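ABC transporter substrate binding protein (Ribose) (Agrobacterium vitis S4, PDB 4WT7) probably serves as the sugar-binding component of an ABC transporter, and holds D-allitol in the crystal. Local coordinates at residues I92-G97 and P104-A109. Numbering follows the deposited sequence.
Sequences IVQLLG and PWLKRA. With X9X (D-allitol), chain C.
The buried side-chain amide of Gln-94, whose CB meets Leu-106 of the helix, is held at both ends: NE2 donates to the carbonyl O of Leu-96, 2.9 Å away, and OE1 is hydrogen-bonded to the hydroxyl of Ser-38 on the neighbouring strand. The N-H points almost straight at its acceptor, 170° at the hydrogen, with the oxygen lying in the amide plane, although the nitrogen stands above the carbonyl plane of Leu-96. CG lies anti to the backbone N (chi1 171°) and the chain then bends at chi2, which carries the amide forward to the Leu-96 carbonyl. Two such bonds fix the rotation of the amide, and glutamine suits the place because its polar end is satisfied by a neighbouring strand and the following loop, while its CB remains for the helix.

Against that aliphatic part comes Leu-106, one methyl, CD2, reaching to 4.0 Å from Gln-94 CB. Two residues back, Ile-92 faces the same helix and extends CD1 to the methyl CB of Ala-109, 4.2 Å away. The short alanine lets the extended isoleucine branch come up to it, and its place one turn after Leu-106 matches the alternation of the strand; Val-93, between Ile-92 and Gln-94, points away from this helix and packs on helix 275-290. No hydrogen bond crosses between the segments; two apolar touches and 120 Å² of buried surface make a light contact.

Beyond the strand end, Leu-96 turns toward the ligand, its CD1 lying 3.4 Å from OAE of D-allitol. The helix packs on the strand it follows, as in the first half of a beta-alpha-beta crossover, here 91-95, 99-111 and 116-119, in a parallel-sheet lobe of the periplasmic binding protein fold, where loops after the strands line the sugar pocket.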
ATOM      1  N   ILE A  92     -16.885   6.042 -10.848  1.00  9.10           N
ATOM      2  CA  ILE A  92     -15.455   5.891 -11.066  1.00  9.05           C
ATOM      3  C   ILE A  92     -14.802   5.376  -9.783  1.00  8.85           C
ATOM      4  O   ILE A  92     -15.126   5.859  -8.692  1.00  8.73           O
ATOM      5  CB  ILE A  92     -14.834   7.239 -11.446  1.00  9.05           C
ATOM      6  CG1 ILE A  92     -15.357   7.680 -12.808  1.00  9.27           C
ATOM      7  CG2 ILE A  92     -13.321   7.167 -11.437  1.00  8.98           C
ATOM      8  CD1 ILE A  92     -14.955   9.104 -13.218  1.00  9.29           C
ATOM      9  N   VAL A  93     -13.894   4.399  -9.890  1.00  8.84           N
ATOM     10  CA  VAL A  93     -13.144   3.952  -8.713  1.00  8.68           C
ATOM     11  C   VAL A  93     -11.682   4.257  -8.959  1.00  8.77           C
ATOM     12  O   VAL A  93     -11.119   3.858  -9.986  1.00 10.35           O
ATOM     13  CB  VAL A  93     -13.257   2.405  -8.411  1.00 10.64           C
ATOM     14  CG1 VAL A  93     -12.730   2.116  -7.010  1.00  9.50           C
ATOM     15  CG2 VAL A  93     -14.666   1.921  -8.531  1.00  9.90           C
ATOM     16  N   GLN A  94     -11.067   4.960  -8.026  1.00  8.54           N
ATOM     17  CA  GLN A  94      -9.661   5.328  -8.156  1.00  8.54           C
ATOM     18  C   GLN A  94      -8.818   4.569  -7.161  1.00  8.45           C
ATOM     19  O   GLN A  94      -9.064   4.588  -5.953  1.00  8.33           O
ATOM     20  CB  GLN A  94      -9.478   6.840  -7.966  1.00  8.50           C
ATOM     21  CG  GLN A  94      -8.033   7.294  -7.857  1.00  8.50           C
ATOM     22  CD  GLN A  94      -7.263   6.968  -9.111  1.00  8.65           C
ATOM     23  OE1 GLN A  94      -7.800   7.051 -10.227  1.00  8.78           O
ATOM     24  NE2 GLN A  94      -5.999   6.612  -8.952  1.00  8.67           N
ATOM     25  N   LEU A  95      -7.807   3.911  -7.689  1.00  8.52           N
ATOM     26  CA  LEU A  95      -6.916   3.082  -6.890  1.00  8.48           C
ATOM     27  C   LEU A  95      -5.540   3.763  -6.727  1.00  8.49           C
ATOM     28  O   LEU A  95      -4.790   3.932  -7.692  1.00  8.62           O
ATOM     29  CB  LEU A  95      -6.762   1.695  -7.545  1.00  8.58           C
ATOM     30  CG  LEU A  95      -5.654   0.790  -7.009  1.00  8.58           C
ATOM     31  CD1 LEU A  95      -5.898   0.431  -5.559  1.00  8.45           C
ATOM     32  CD2 LEU A  95      -5.545  -0.460  -7.849  1.00  8.71           C
ATOM     33  N   LEU A  96      -5.224   4.114  -5.485  1.00  8.39           N
ATOM     34  CA  LEU A  96      -3.936   4.682  -5.124  1.00  8.41           C
ATOM     35  C   LEU A  96      -3.703   6.013  -5.822  1.00  8.47           C
ATOM     36  O   LEU A  96      -4.614   6.605  -6.434  1.00  8.47           O
ATOM     37  CB  LEU A  96      -2.797   3.663  -5.366  1.00  8.51           C
ATOM     38  CG  LEU A  96      -2.769   2.550  -4.307  1.00  8.45           C
ATOM     39  CD1 LEU A  96      -1.910   1.300  -4.680  1.00  8.56           C
ATOM     40  CD2 LEU A  96      -2.338   3.137  -2.983  1.00  8.38           C
ATOM     41  N   GLY A  97      -2.488   6.502  -5.696  1.00 10.69           N
ATOM     42  CA  GLY A  97      -2.151   7.799  -6.213  1.00  9.03           C
ATOM     43  C   GLY A  97      -1.927   8.758  -5.066  1.00 12.42           C
ATOM     44  O   GLY A  97      -2.412   8.541  -3.928  1.00 12.14           O
ATOM     45  N   PRO A 104      -8.198  17.055  -7.182  1.00 12.96           N
ATOM     46  CA  PRO A 104      -9.012  17.968  -8.006  1.00 11.11           C
ATOM     47  C   PRO A 104      -9.886  17.239  -9.026  1.00 14.21           C
ATOM     48  O   PRO A 104     -10.976  17.712  -9.430  1.00 11.32           O
ATOM     49  CB  PRO A 104      -7.954  18.818  -8.722  1.00 11.89           C
ATOM     50  CG  PRO A 104      -6.808  18.903  -7.687  1.00 12.30           C
ATOM     51  CD  PRO A 104      -6.797  17.508  -7.047  1.00 10.53           C
ATOM     52  N   TRP A 105      -9.427  16.061  -9.435  1.00 11.15           N
ATOM     53  CA  TRP A 105     -10.136  15.356 -10.482  1.00 10.44           C
ATOM     54  C   TRP A 105     -11.236  14.508  -9.907  1.00 10.92           C
ATOM     55  O   TRP A 105     -12.285  14.356 -10.522  1.00 11.12           O
ATOM     56  CB  TRP A 105      -9.148  14.582 -11.349  1.00 12.73           C
ATOM     57  CG  TRP A 105      -8.227  15.583 -11.878  1.00 13.75           C
ATOM     58  CD1 TRP A 105      -6.918  15.774 -11.542  1.00 12.33           C
ATOM     59  CD2 TRP A 105      -8.580  16.651 -12.762  1.00 12.65           C
ATOM     60  NE1 TRP A 105      -6.416  16.870 -12.218  1.00 12.88           N
ATOM     61  CE2 TRP A 105      -7.425  17.430 -12.960  1.00 15.44           C
ATOM     62  CE3 TRP A 105      -9.763  17.015 -13.400  1.00 15.60           C
ATOM     63  CZ2 TRP A 105      -7.414  18.547 -13.798  1.00 16.16           C
ATOM     64  CZ3 TRP A 105      -9.754  18.125 -14.225  1.00 15.55           C
ATOM     65  CH2 TRP A 105      -8.582  18.888 -14.405  1.00 14.93           C
ATOM     66  N   LEU A 106     -11.007  13.967  -8.729  1.00  8.59           N
ATOM     67  CA  LEU A 106     -12.069  13.271  -8.036  1.00  8.52           C
ATOM     68  C   LEU A 106     -13.193  14.303  -7.736  1.00  8.53           C
ATOM     69  O   LEU A 106     -14.391  13.994  -7.847  1.00  8.57           O
ATOM     70  CB  LEU A 106     -11.552  12.699  -6.735  1.00  8.38           C
ATOM     71  CG  LEU A 106     -10.378  11.705  -6.813  1.00  8.37           C
ATOM     72  CD1 LEU A 106     -10.102  11.141  -5.431  1.00  8.24           C
ATOM     73  CD2 LEU A 106     -10.612  10.623  -7.805  1.00  8.47           C
ATOM     74  N   LYS A 107     -12.811  15.520  -7.365  1.00  9.52           N
ATOM     75  CA  LYS A 107     -13.825  16.561  -7.106  1.00  9.54           C
ATOM     76  C   LYS A 107     -14.627  16.879  -8.392  1.00 10.54           C
ATOM     77  O   LYS A 107     -15.865  16.913  -8.381  1.00  9.87           O
ATOM     78  CB  LYS A 107     -13.186  17.846  -6.537  1.00  9.49           C
ATOM     79  CG  LYS A 107     -14.205  18.991  -6.273  1.00 10.20           C
ATOM     80  CD  LYS A 107     -13.501  20.265  -5.747  1.00 13.97           C
ATOM     81  CE  LYS A 107     -14.517  21.242  -5.096  1.00 14.87           C
ATOM     82  NZ  LYS A 107     -15.581  21.590  -6.093  1.00 16.55           N
ATOM     83  N   ARG A 108     -13.909  17.073  -9.491  1.00 12.73           N
ATOM     84  CA  ARG A 108     -14.512  17.366 -10.766  1.00 14.40           C
ATOM     85  C   ARG A 108     -15.503  16.272 -11.143  1.00 14.53           C
ATOM     86  O   ARG A 108     -16.575  16.540 -11.639  1.00 15.26           O
ATOM     87  CB  ARG A 108     -13.391  17.499 -11.818  1.00 17.87           C
ATOM     88  CG  ARG A 108     -13.853  17.752 -13.217  1.00 17.93           C
ATOM     89  CD  ARG A 108     -14.536  19.123 -13.366  1.00 20.76           C
ATOM     90  NE  ARG A 108     -13.598  20.250 -13.252  1.00 20.64           N
ATOM     91  CZ  ARG A 108     -12.862  20.721 -14.263  1.00 20.03           C
ATOM     92  NH1 ARG A 108     -12.943  20.187 -15.480  1.00 19.67           N
ATOM     93  NH2 ARG A 108     -12.054  21.746 -14.063  1.00 23.94           N
ATOM     94  N   ALA A 109     -15.152  15.024 -10.877  1.00  8.99           N
ATOM     95  CA  ALA A 109     -16.026  13.902 -11.231  1.00  9.07           C
ATOM     96  C   ALA A 109     -17.362  14.007 -10.439  1.00  9.04           C
ATOM     97  O   ALA A 109     -18.463  13.969 -11.001  1.00  9.20           O
ATOM     98  CB  ALA A 109     -15.319  12.600 -10.929  1.00  8.98           C
TER
HETATM   99  OAA X9X C 401       1.815   3.868  -2.863  1.00 12.22           O
HETATM  100  CAG X9X C 401       2.713   2.821  -2.776  1.00  5.73           C
HETATM  101  CAI X9X C 401       2.266   1.552  -2.127  1.00  5.41           C
HETATM  102  OAC X9X C 401       2.127   1.693  -0.734  1.00  9.79           O
HETATM  103  CAK X9X C 401       1.056   0.987  -2.812  1.00  1.73           C
HETATM  104  OAE X9X C 401       1.388   0.913  -4.145  1.00 10.31           O
HETATM  105  CAL X9X C 401       0.768  -0.448  -2.363  1.00 12.27           C
HETATM  106  OAF X9X C 401       1.869  -1.268  -2.555  1.00  9.48           O
HETATM  107  CAJ X9X C 401       0.182  -0.630  -0.978  1.00  8.59           C
HETATM  108  OAD X9X C 401       1.122  -0.608   0.040  1.00 10.55           O
HETATM  109  CAH X9X C 401      -0.980   0.278  -0.631  1.00  7.04           C
HETATM  110  OAB X9X C 401      -1.912  -0.256   0.285  1.00 10.03           O